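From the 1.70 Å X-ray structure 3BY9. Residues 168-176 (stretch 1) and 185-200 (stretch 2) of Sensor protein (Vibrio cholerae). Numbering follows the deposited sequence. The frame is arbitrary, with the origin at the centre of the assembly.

Stretch 1 (168-176) ATDDHQVVF
Stretch 2 185-200: FHSVADLSPAQLNDIR

Residues 168-176 form a strand, a tight turn and a returning strand; residues 185-200 lay an extended segment along the returning arm and then a helix (193-200) beside the turn, and together the two stretches bury 575 Å². Ala 168 (phi/psi -119/119) is extended and out of reach of stretch 2, but its O accepts from Phe 176 N (2.9 Å), joining the two arms of the hairpin. Thr 169 (-112/148, chi1 p) points toward stretch 2; its methyl CG2 lies 3.8 Å from Val 188 CG2, while its hydroxyl is satisfied elsewhere in the structure.

Asp 170 (-90/-171, chi1 p) opens a type I turn that ends at Gln 173, with Gln 173 N 3.0 Å from Asp 170 O. Its carboxylate braces the loop from within: OD1 accepts from His 172 N (2.8 Å) and Val 174 N (2.9 Å), and the backbone closes again from Asp 170 N to Val 174 O (3.0 Å). Asp 171 (-62/-22) is exposed at the turn, where a charged side chain is readily solvated.

His 172 (-97/12, chi1 m, chi2 -72°) has the largest covered area, 104 Å². Ile 199 (m, t) sets CG1 over one face of its ring, 3.9 Å from the centroid, a CH-pi contact in which a flat ring meets an aliphatic branch. His 172 O lies 3.7 Å from Leu 191 CD2 and accepts from water 1 (3.1 Å), which also donates to Ala 189 O (2.8 Å), bridging the stretches.

Gln 173 takes a left-handed backbone (65/26), and its side chain (m, m) starts toward stretch 2 before its end leads away. Its O accepts from Val 188 N (2.9 Å) and receives a CA-H...O contact from Ser 187 CA (3.3 Å). Val 174 (-78/135, t) pairs with Ser 187 in a single beta bridge, CA to CA 4.0 Å; its CG2 packs 3.9 Å from Ile 199 CD1, two buried aliphatic side chains in contact.

Val 175 (-79/112, t) carries two more rungs: its N donates to His 186 O (2.9 Å, nearly linear at 174°), and its O accepts from Phe 185 N (2.8 Å). The order 173-188, 175-186, 175-185 makes the chains antiparallel. Val 175 CG2 lies 4.1 Å from Val 188 CG2 (chi1 t). Phe 176 (t) starts away from stretch 2 and is buried.

The helix is anchored by Ser 192 (p), whose OG caps Gln 195 N at 3.1 Å, while Gln 195 OE1 accepts from Ser 192 N (2.8 Å).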

# COMPACT_ATOMS: atom_id res chain seq x y z
N ALA A 168 -2.05 8.74 5.66
CA ALA A 168 -0.93 8.49 4.73
C ALA A 168 -1.56 8.81 3.40
O ALA A 168 -2.55 8.18 3.01
CB ALA A 168 -0.49 7.03 4.78
N THR A 169 -1.01 9.80 2.69
CA THR A 169 -1.61 10.22 1.41
C THR A 169 -0.74 9.90 0.19
O THR A 169 0.47 9.90 0.28
CB THR A 169 -1.83 11.75 1.40
OG1 THR A 169 -0.59 12.39 1.80
CG2 THR A 169 -2.93 12.17 2.40
N ASP A 170 -1.41 9.63 -0.94
CA ASP A 170 -0.66 9.35 -2.16
C ASP A 170 -0.44 10.68 -2.89
O ASP A 170 -0.72 11.77 -2.36
CB ASP A 170 -1.41 8.34 -3.05
CG ASP A 170 -2.69 8.89 -3.67
OD1 ASP A 170 -2.96 10.11 -3.66
OD2 ASP A 170 -3.45 8.06 -4.23
N ASP A 171 0.06 10.60 -4.13
CA ASP A 171 0.33 11.82 -4.88
C ASP A 171 -0.84 12.76 -5.22
O ASP A 171 -0.60 13.95 -5.49
CB ASP A 171 1.11 11.50 -6.15
CG ASP A 171 2.49 10.98 -5.85
OD1 ASP A 171 3.05 11.32 -4.78
OD2 ASP A 171 3.03 10.23 -6.69
N HIS A 172 -2.08 12.25 -5.24
CA HIS A 172 -3.29 13.07 -5.48
C HIS A 172 -3.94 13.44 -4.16
O HIS A 172 -5.08 13.93 -4.12
CB HIS A 172 -4.34 12.28 -6.28
CG HIS A 172 -3.97 12.06 -7.71
ND1 HIS A 172 -3.97 13.08 -8.64
CD2 HIS A 172 -3.58 10.94 -8.37
CE1 HIS A 172 -3.60 12.59 -9.81
NE2 HIS A 172 -3.36 11.30 -9.68
N GLN A 173 -3.21 13.20 -3.07
CA GLN A 173 -3.66 13.43 -1.72
C GLN A 173 -4.83 12.52 -1.35
O GLN A 173 -5.68 12.87 -0.52
CB GLN A 173 -4.02 14.92 -1.46
CG GLN A 173 -3.01 15.92 -2.00
CD GLN A 173 -1.57 15.73 -1.47
OE1 GLN A 173 -0.62 16.35 -1.97
NE2 GLN A 173 -1.41 14.88 -0.48
N VAL A 174 -4.92 11.36 -2.00
CA VAL A 174 -5.95 10.42 -1.55
C VAL A 174 -5.43 9.73 -0.26
O VAL A 174 -4.26 9.30 -0.17
CB VAL A 174 -6.24 9.33 -2.62
CG1 VAL A 174 -7.28 8.32 -2.08
CG2 VAL A 174 -6.82 10.01 -3.89
N VAL A 175 -6.31 9.63 0.73
CA VAL A 175 -5.99 9.00 2.02
C VAL A 175 -6.06 7.48 1.86
O VAL A 175 -7.12 6.92 1.61
CB VAL A 175 -6.99 9.49 3.11
CG1 VAL A 175 -6.72 8.76 4.41
CG2 VAL A 175 -6.76 11.01 3.33
N PHE A 176 -4.89 6.82 1.95
CA PHE A 176 -4.80 5.37 1.79
C PHE A 176 -4.76 4.65 3.14
O PHE A 176 -5.19 3.51 3.22
CB PHE A 176 -3.55 5.01 0.98
CG PHE A 176 -3.40 3.56 0.76
CD1 PHE A 176 -4.34 2.87 0.02
CD2 PHE A 176 -2.37 2.87 1.35
CE1 PHE A 176 -4.27 1.48 -0.14
CE2 PHE A 176 -2.27 1.47 1.21
CZ PHE A 176 -3.23 0.78 0.47
N PHE A 185 -9.90 6.52 1.27
CA PHE A 185 -10.32 6.69 -0.11
C PHE A 185 -10.98 8.05 -0.41
O PHE A 185 -11.69 8.17 -1.40
CB PHE A 185 -11.21 5.53 -0.58
CG PHE A 185 -10.62 4.16 -0.33
CD1 PHE A 185 -9.40 3.80 -0.90
CD2 PHE A 185 -11.26 3.25 0.50
CE1 PHE A 185 -8.81 2.54 -0.63
CE2 PHE A 185 -10.69 1.99 0.77
CZ PHE A 185 -9.46 1.64 0.21
N HIS A 186 -10.77 9.05 0.45
CA HIS A 186 -11.24 10.41 0.18
C HIS A 186 -9.97 11.22 -0.09
O HIS A 186 -8.88 10.90 0.39
CB HIS A 186 -11.90 11.06 1.38
CG HIS A 186 -13.24 10.49 1.71
ND1 HIS A 186 -13.44 9.15 1.99
CD2 HIS A 186 -14.45 11.08 1.82
CE1 HIS A 186 -14.72 8.95 2.26
NE2 HIS A 186 -15.36 10.11 2.16
N SER A 187 -10.09 12.28 -0.87
CA SER A 187 -8.92 13.12 -1.09
C SER A 187 -8.92 14.21 -0.03
O SER A 187 -9.98 14.60 0.47
CB SER A 187 -8.94 13.77 -2.48
OG SER A 187 -10.14 14.52 -2.70
N VAL A 188 -7.74 14.74 0.31
CA VAL A 188 -7.69 15.76 1.34
C VAL A 188 -8.39 17.02 0.85
O VAL A 188 -9.13 17.66 1.60
CB VAL A 188 -6.23 16.10 1.71
CG1 VAL A 188 -6.16 17.37 2.57
CG2 VAL A 188 -5.63 14.90 2.49
N ALA A 189 -8.14 17.36 -0.42
CA ALA A 189 -8.69 18.58 -1.04
C ALA A 189 -9.41 18.23 -2.33
O ALA A 189 -9.25 17.15 -2.88
CB ALA A 189 -7.55 19.57 -1.35
N ASP A 190 -10.17 19.19 -2.86
CA ASP A 190 -10.90 18.93 -4.08
C ASP A 190 -9.98 18.59 -5.26
O ASP A 190 -8.88 19.14 -5.38
CB ASP A 190 -11.75 20.16 -4.48
CG ASP A 190 -12.82 20.52 -3.47
OD1 ASP A 190 -13.11 19.73 -2.54
OD2 ASP A 190 -13.41 21.61 -3.61
N LEU A 191 -10.46 17.67 -6.10
CA LEU A 191 -9.74 17.20 -7.28
C LEU A 191 -10.61 17.51 -8.52
O LEU A 191 -11.85 17.52 -8.44
CB LEU A 191 -9.52 15.68 -7.23
CG LEU A 191 -8.53 15.24 -6.14
CD1 LEU A 191 -8.45 13.70 -6.07
CD2 LEU A 191 -7.18 15.81 -6.46
N SER A 192 -9.96 17.71 -9.64
CA SER A 192 -10.71 18.02 -10.85
C SER A 192 -11.22 16.73 -11.50
O SER A 192 -10.74 15.64 -11.19
CB SER A 192 -9.79 18.74 -11.82
OG SER A 192 -8.85 17.81 -12.33
N PRO A 193 -12.23 16.81 -12.41
CA PRO A 193 -12.74 15.61 -13.06
C PRO A 193 -11.63 14.85 -13.77
O PRO A 193 -11.64 13.63 -13.85
CB PRO A 193 -13.74 16.15 -14.09
CG PRO A 193 -14.33 17.34 -13.37
CD PRO A 193 -13.09 17.99 -12.70
N ALA A 194 -10.67 15.60 -14.28
CA ALA A 194 -9.58 14.99 -15.00
C ALA A 194 -8.71 14.20 -14.03
O ALA A 194 -8.24 13.11 -14.37
CB ALA A 194 -8.76 16.05 -15.72
N GLN A 195 -8.51 14.75 -12.83
CA GLN A 195 -7.66 14.07 -11.83
C GLN A 195 -8.37 12.83 -11.38
O GLN A 195 -7.74 11.76 -11.22
CB GLN A 195 -7.36 14.99 -10.64
CG GLN A 195 -6.34 16.09 -11.00
CD GLN A 195 -6.20 17.13 -9.91
OE1 GLN A 195 -7.18 17.67 -9.42
NE2 GLN A 195 -4.96 17.41 -9.51
N LEU A 196 -9.67 12.94 -11.16
CA LEU A 196 -10.44 11.78 -10.74
C LEU A 196 -10.45 10.72 -11.83
O LEU A 196 -10.44 9.53 -11.55
CB LEU A 196 -11.86 12.19 -10.38
CG LEU A 196 -11.88 13.01 -9.10
CD1 LEU A 196 -13.27 13.65 -8.93
CD2 LEU A 196 -11.60 12.09 -7.92
N ASN A 197 -10.46 11.15 -13.09
CA ASN A 197 -10.47 10.14 -14.17
C ASN A 197 -9.13 9.39 -14.21
O ASN A 197 -9.11 8.17 -14.47
CB ASN A 197 -10.74 10.81 -15.53
CG ASN A 197 -10.64 9.83 -16.67
OD1 ASN A 197 -11.46 8.90 -16.77
ND2 ASN A 197 -9.62 9.99 -17.50
N ASP A 198 -8.04 10.10 -13.96
CA ASP A 198 -6.71 9.45 -13.95
C ASP A 198 -6.65 8.42 -12.83
O ASP A 198 -6.08 7.33 -13.01
CB ASP A 198 -5.58 10.45 -13.69
CG ASP A 198 -5.34 11.42 -14.85
OD1 ASP A 198 -5.77 11.12 -15.99
OD2 ASP A 198 -4.71 12.47 -14.62
N ILE A 199 -7.20 8.76 -11.66
CA ILE A 199 -7.17 7.81 -10.54
C ILE A 199 -7.99 6.60 -10.90
O ILE A 199 -7.57 5.46 -10.69
CB ILE A 199 -7.73 8.46 -9.22
CG1 ILE A 199 -6.80 9.60 -8.77
CG2 ILE A 199 -7.89 7.37 -8.13
CD1 ILE A 199 -7.44 10.55 -7.74
N ARG A 200 -9.16 6.83 -11.50
CA ARG A 200 -10.02 5.74 -11.87
C ARG A 200 -9.34 4.83 -12.89
O ARG A 200 -9.39 3.60 -12.76
CB ARG A 200 -11.35 6.27 -12.45
CG ARG A 200 -12.30 5.16 -12.91
CD ARG A 200 -12.74 4.26 -11.74
NE ARG A 200 -13.29 5.02 -10.64
CZ ARG A 200 -14.56 5.41 -10.53
NH1 ARG A 200 -15.44 5.11 -11.49
NH2 ARG A 200 -14.94 6.11 -9.47
O HOH W 1 -6.55 16.47 -3.06